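Local coordinates for FAD-binding oxidoreductase (Gulosibacter chungangensis, PDB 7PBG), which oxidises 4-ethylphenol with a covalently bound FAD, probably by dehydrogenating the alkyl chain to give 4-vinylphenol, at residues Glu293-Thr296 against Leu301-Glu304; Met460-Ile465 against Ala483-Glu488. One frame throughout, in Å; residues are numbered along the deposited sequence.

Contact 1. Residues Glu293-Thr296 against Leu301-Glu304; sequences EWQT and LTDE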
loop_
_atom_site.group_PDB
_atom_site.type_symbol
_atom_site.label_atom_id
_atom_site.label_comp_id
_atom_site.label_asym_id
_atom_site.label_seq_id
_atom_site.Cartn_x
_atom_site.Cartn_y
_atom_site.Cartn_z
ATOM N N GLU A 293 14.163 4.191 41.708
ATOM C CA GLU A 293 13.354 5.296 42.304
ATOM C C GLU A 293 12.070 4.703 42.863
ATOM O O GLU A 293 11.440 5.321 43.769
ATOM C CB GLU A 293 13.080 6.412 41.304
ATOM C CG GLU A 293 14.337 7.153 40.864
ATOM C CD GLU A 293 14.109 8.230 39.825
ATOM O OE1 GLU A 293 14.807 8.251 38.800
ATOM O OE2 GLU A 293 13.284 9.132 40.094
ATOM N N TRP A 294 11.672 3.534 42.374
ATOM C CA TRP A 294 10.386 2.896 42.731
ATOM C C TRP A 294 10.590 1.650 43.589
ATOM O O TRP A 294 9.693 1.391 44.433
ATOM C CB TRP A 294 9.608 2.539 41.457
ATOM C CG TRP A 294 9.625 3.693 40.510
ATOM C CD1 TRP A 294 10.321 3.817 39.346
ATOM C CD2 TRP A 294 8.971 4.953 40.725
ATOM N NE1 TRP A 294 10.101 5.034 38.787
ATOM C CE2 TRP A 294 9.293 5.758 39.621
ATOM C CE3 TRP A 294 8.145 5.457 41.723
ATOM C CZ2 TRP A 294 8.805 7.048 39.487
ATOM C CZ3 TRP A 294 7.695 6.751 41.613
ATOM C CH2 TRP A 294 8.014 7.536 40.504
ATOM N N GLN A 295 11.639 0.890 43.347
ATOM C CA GLN A 295 11.810 -0.407 43.998
ATOM C C GLN A 295 13.284 -0.767 43.995
ATOM O O GLN A 295 13.873 -0.778 42.920
ATOM C CB GLN A 295 10.945 -1.476 43.331
ATOM C CG GLN A 295 11.317 -2.875 43.772
ATOM C CD GLN A 295 10.340 -3.892 43.243
ATOM O OE1 GLN A 295 9.139 -3.626 43.181
ATOM N NE2 GLN A 295 10.871 -5.045 42.833
ATOM N N THR A 296 13.858 -0.994 45.181
ATOM C CA THR A 296 15.289 -1.377 45.294
ATOM C C THR A 296 15.469 -2.879 45.102
ATOM O O THR A 296 16.596 -3.264 44.658
ATOM C CB THR A 296 15.930 -0.903 46.613
ATOM O OG1 THR A 296 15.133 -1.318 47.718
ATOM C CG2 THR A 296 16.053 0.600 46.699
ATOM N N LEU A 301 8.794 -6.230 39.548
ATOM C CA LEU A 301 8.134 -5.038 40.106
ATOM C C LEU A 301 6.874 -5.486 40.827
ATOM O O LEU A 301 6.109 -6.277 40.270
ATOM C CB LEU A 301 7.831 -4.043 38.989
ATOM C CG LEU A 301 9.068 -3.397 38.367
ATOM C CD1 LEU A 301 8.758 -2.762 37.023
ATOM C CD2 LEU A 301 9.694 -2.388 39.298
ATOM N N THR A 302 6.678 -4.999 42.049
ATOM C CA THR A 302 5.491 -5.339 42.853
ATOM C C THR A 302 4.339 -4.436 42.423
ATOM O O THR A 302 4.587 -3.401 41.799
ATOM C CB THR A 302 5.811 -5.205 44.347
ATOM O OG1 THR A 302 6.050 -3.818 44.579
ATOM C CG2 THR A 302 7.006 -6.048 44.764
ATOM N N ASP A 303 3.099 -4.835 42.716
ATOM C CA ASP A 303 1.927 -3.945 42.555
ATOM C C ASP A 303 2.192 -2.644 43.314
ATOM O O ASP A 303 1.798 -1.576 42.845
ATOM C CB ASP A 303 0.652 -4.622 43.044
ATOM C CG ASP A 303 0.233 -5.794 42.172
ATOM O OD1 ASP A 303 0.898 -6.032 41.150
ATOM O OD2 ASP A 303 -0.740 -6.477 42.535
ATOM N N GLU A 304 2.808 -2.727 44.491
ATOM C CA GLU A 304 2.989 -1.513 45.290
ATOM C C GLU A 304 3.981 -0.584 44.564
ATOM O O GLU A 304 3.758 0.669 44.607
ATOM C CB GLU A 304 3.452 -1.864 46.704
ATOM C CG GLU A 304 2.390 -2.588 47.514
ATOM C CD GLU A 304 2.227 -4.081 47.245
ATOM O OE1 GLU A 304 1.208 -4.639 47.732
ATOM O OE2 GLU A 304 3.088 -4.711 46.541
#
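Q295 reaches from the loop behind helix 281-288 to L301 and T302, the residues that lead into helix 303-313, and it meets that helix at its N-cap, T302. The CB of Q295 already points at the 301-304 segment. CG stands anti to the backbone N (chi1 167°) and the chain stays extended beyond it, which carries the amide straight across to the other segment. CD lies 4.0 Å from L301 CA, so the amide carbon rests against the backbone just ahead of the helix. At the tip the two amide atoms divide their tasks. NE2 passes 3.9 Å from L301 CA and donates to the carbonyls of E297 and P300, tying the amide to the loop between the two segments. OE1 turns to T302 and accepts its backbone N-H at 3.0 Å, in the carbonyl plane and on a lone pair, with an N-H...O angle of 162°. L301 CD2 lies 4.1 Å from OE1 of Q295, a loose van der Waals neighbour. The hydroxyl of T302 has its main task elsewhere: OG1 caps the backbone N of A305 in the first turn of the helix. W294, next door, packs on M309 and L313 farther along that helix. OG1 of T302 lies 3.4 Å from OE1 of Q295, at best a weak bond, since its one proton has another acceptor nearby, while T302 CG2 sits 3.6 Å from that oxygen.

Contact 2. Residues Met460-Ile465 against Ala483-Glu488; sequences MTRELI and ADQVAE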
loop_
_atom_site.group_PDB
_atom_site.type_symbol
_atom_site.label_atom_id
_atom_site.label_comp_id
_atom_site.label_asym_id
_atom_site.label_seq_id
_atom_site.Cartn_x
_atom_site.Cartn_y
_atom_site.Cartn_z
ATOM N N MET A 460 12.209 -16.374 27.338
ATOM C CA MET A 460 10.903 -15.728 27.579
ATOM C C MET A 460 10.241 -15.440 26.230
ATOM O O MET A 460 9.077 -15.778 26.029
ATOM C CB MET A 460 11.054 -14.405 28.325
ATOM C CG MET A 460 9.726 -13.693 28.564
ATOM S SD MET A 460 10.007 -12.005 29.084
ATOM C CE MET A 460 10.603 -11.200 27.603
ATOM N N THR A 461 10.971 -14.806 25.326
ATOM C CA THR A 461 10.411 -14.349 24.036
ATOM C C THR A 461 10.010 -15.551 23.175
ATOM O O THR A 461 8.957 -15.493 22.536
ATOM C CB THR A 461 11.369 -13.421 23.312
ATOM O OG1 THR A 461 11.685 -12.396 24.250
ATOM C CG2 THR A 461 10.763 -12.833 22.050
ATOM N N ARG A 462 10.823 -16.603 23.114
ATOM C CA ARG A 462 10.411 -17.771 22.307
ATOM C C ARG A 462 9.133 -18.378 22.866
ATOM O O ARG A 462 8.313 -18.885 22.034
ATOM C CB ARG A 462 11.513 -18.833 22.233
ATOM C CG ARG A 462 12.785 -18.366 21.562
ATOM C CD ARG A 462 13.479 -19.518 20.898
ATOM N NE ARG A 462 14.758 -19.187 20.303
ATOM C CZ ARG A 462 14.944 -18.746 19.061
ATOM N NH1 ARG A 462 13.914 -18.459 18.274
ATOM N NH2 ARG A 462 16.171 -18.505 18.633
ATOM N N GLU A 463 8.923 -18.373 24.188
ATOM C CA GLU A 463 7.657 -18.869 24.779
ATOM C C GLU A 463 6.513 -17.893 24.436
ATOM O O GLU A 463 5.410 -18.343 24.110
ATOM C CB GLU A 463 7.754 -19.011 26.294
ATOM C CG GLU A 463 6.484 -19.545 26.912
ATOM C CD GLU A 463 5.873 -20.826 26.319
ATOM O OE1 GLU A 463 6.604 -21.697 25.776
ATOM O OE2 GLU A 463 4.646 -20.966 26.409
ATOM N N LEU A 464 6.757 -16.584 24.461
ATOM C CA LEU A 464 5.721 -15.610 24.040
ATOM C C LEU A 464 5.294 -15.875 22.592
ATOM O O LEU A 464 4.047 -15.889 22.327
ATOM C CB LEU A 464 6.229 -14.171 24.218
ATOM C CG LEU A 464 6.350 -13.692 25.660
ATOM C CD1 LEU A 464 7.091 -12.369 25.704
ATOM C CD2 LEU A 464 5.000 -13.618 26.336
ATOM N N ILE A 465 6.246 -16.097 21.676
ATOM C CA ILE A 465 5.950 -16.360 20.248
ATOM C C ILE A 465 5.117 -17.657 20.183
ATOM O O ILE A 465 4.077 -17.686 19.538
ATOM C CB ILE A 465 7.237 -16.445 19.433
ATOM C CG1 ILE A 465 7.954 -15.086 19.408
ATOM C CG2 ILE A 465 6.965 -17.045 18.062
ATOM C CD1 ILE A 465 9.334 -15.131 18.855
ATOM N N ALA A 483 13.980 -14.963 13.726
ATOM C CA ALA A 483 13.438 -14.956 12.338
ATOM C C ALA A 483 12.899 -16.345 11.976
ATOM O O ALA A 483 11.804 -16.465 11.491
ATOM C CB ALA A 483 14.512 -14.529 11.378
ATOM N N ASP A 484 13.662 -17.390 12.234
ATOM C CA ASP A 484 13.228 -18.709 11.735
ATOM C C ASP A 484 11.996 -19.146 12.510
ATOM O O ASP A 484 11.040 -19.756 11.911
ATOM C CB ASP A 484 14.340 -19.752 11.844
ATOM C CG ASP A 484 15.293 -19.743 10.660
ATOM O OD1 ASP A 484 14.955 -19.166 9.581
ATOM O OD2 ASP A 484 16.378 -20.316 10.818
ATOM N N GLN A 485 12.013 -18.943 13.833
ATOM C CA GLN A 485 10.870 -19.360 14.669
ATOM C C GLN A 485 9.619 -18.601 14.193
ATOM O O GLN A 485 8.527 -19.195 14.013
ATOM C CB GLN A 485 11.092 -19.107 16.157
ATOM C CG GLN A 485 9.905 -19.551 16.992
ATOM C CD GLN A 485 10.049 -19.264 18.472
ATOM O OE1 GLN A 485 11.024 -18.630 18.920
ATOM N NE2 GLN A 485 9.021 -19.619 19.226
ATOM N N VAL A 486 9.740 -17.305 14.025
ATOM C CA VAL A 486 8.554 -16.499 13.609
ATOM C C VAL A 486 8.132 -16.922 12.188
ATOM O O VAL A 486 6.949 -17.150 11.946
ATOM C CB VAL A 486 8.843 -14.984 13.735
ATOM C CG1 VAL A 486 7.699 -14.169 13.129
ATOM C CG2 VAL A 486 9.098 -14.607 15.177
ATOM N N ALA A 487 9.063 -17.081 11.248
ATOM C CA ALA A 487 8.721 -17.469 9.865
ATOM C C ALA A 487 7.946 -18.784 9.939
ATOM O O ALA A 487 6.958 -18.956 9.213
ATOM C CB ALA A 487 9.936 -17.577 8.985
ATOM N N GLU A 488 8.349 -19.669 10.837
ATOM C CA GLU A 488 7.746 -21.028 10.939
ATOM C C GLU A 488 6.315 -20.936 11.462
ATOM O O GLU A 488 5.501 -21.826 11.174
ATOM C CB GLU A 488 8.623 -21.925 11.827
ATOM C CG GLU A 488 8.150 -23.368 11.862
ATOM C CD GLU A 488 8.654 -24.305 10.753
ATOM O OE1 GLU A 488 9.432 -23.853 9.851
ATOM O OE2 GLU A 488 8.245 -25.501 10.761
HETATM O O HOH W 1 14.487 -18.439 15.414
#
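Q485 CG lies anti to the backbone N (chi1 -180°) and the chain runs on extended, so its amide spans the gap from helix 483-489 to R462 and I465 on helix 451-470. R462 in turn has CG beside its own backbone N, and from there its extended chain arches over Q485 OE1, with CG 3.2 Å from that oxygen. The guanidinium comes back to the amide edge-on: NH1 donates to Q485 OE1 at 3.0 Å, nearly straight at 168° and close to the guanidinium plane, though tilted from the carbonyl plane. Q485 NE2 donates to the backbone O of R462 at 3.0 Å, on a lone pair. One glutamine thus grips both the backbone and the side chain of a single arginine, which fixes the amide's rotation. A water joins R462 NH1 to Q485 N, and NH2 is held by the carbonyl of V481. I465 CG2 lies over one face of the Q485 amide, 3.5 Å from NE2, and I465 CD1 meets V486 CG2 at 3.7 Å. With an alanine at Q485, R462 NH1 would probably keep the water but lose the amide oxygen, R462 O would lose its side-chain donor, and a gap would open beside I465. V486 also touches L212 of the second subunit. The axes of segments 460-465 and 483-488 run nearly parallel, 10.8 Å apart at closest approach, an interhelical packing within the FAD-linked oxidase C-terminal domain.

In the fold
Contact 1 closes before contact 2 opens along the chain; their centres are 30 Å apart and their nearest atoms about 12 Å, without touching. Contact 1 lies in the connection between strands 277-280 and 318-326 of the eight-stranded antiparallel sheet; contact 2 joins helix 451-470, which links strands 438-447 and 474-475, to helix 483-489 beyond the last strand. Side chains of helix 451-470 pack on strand 393-402, which carries H395, the covalent FAD ligand, and V486 is about 8 Å from FAD-binding R477, side chain to side chain. Contact 1 is thus local packing at the edge of the fold, while contact 2 lies near the flavin site and, through V486, at the subunit interface.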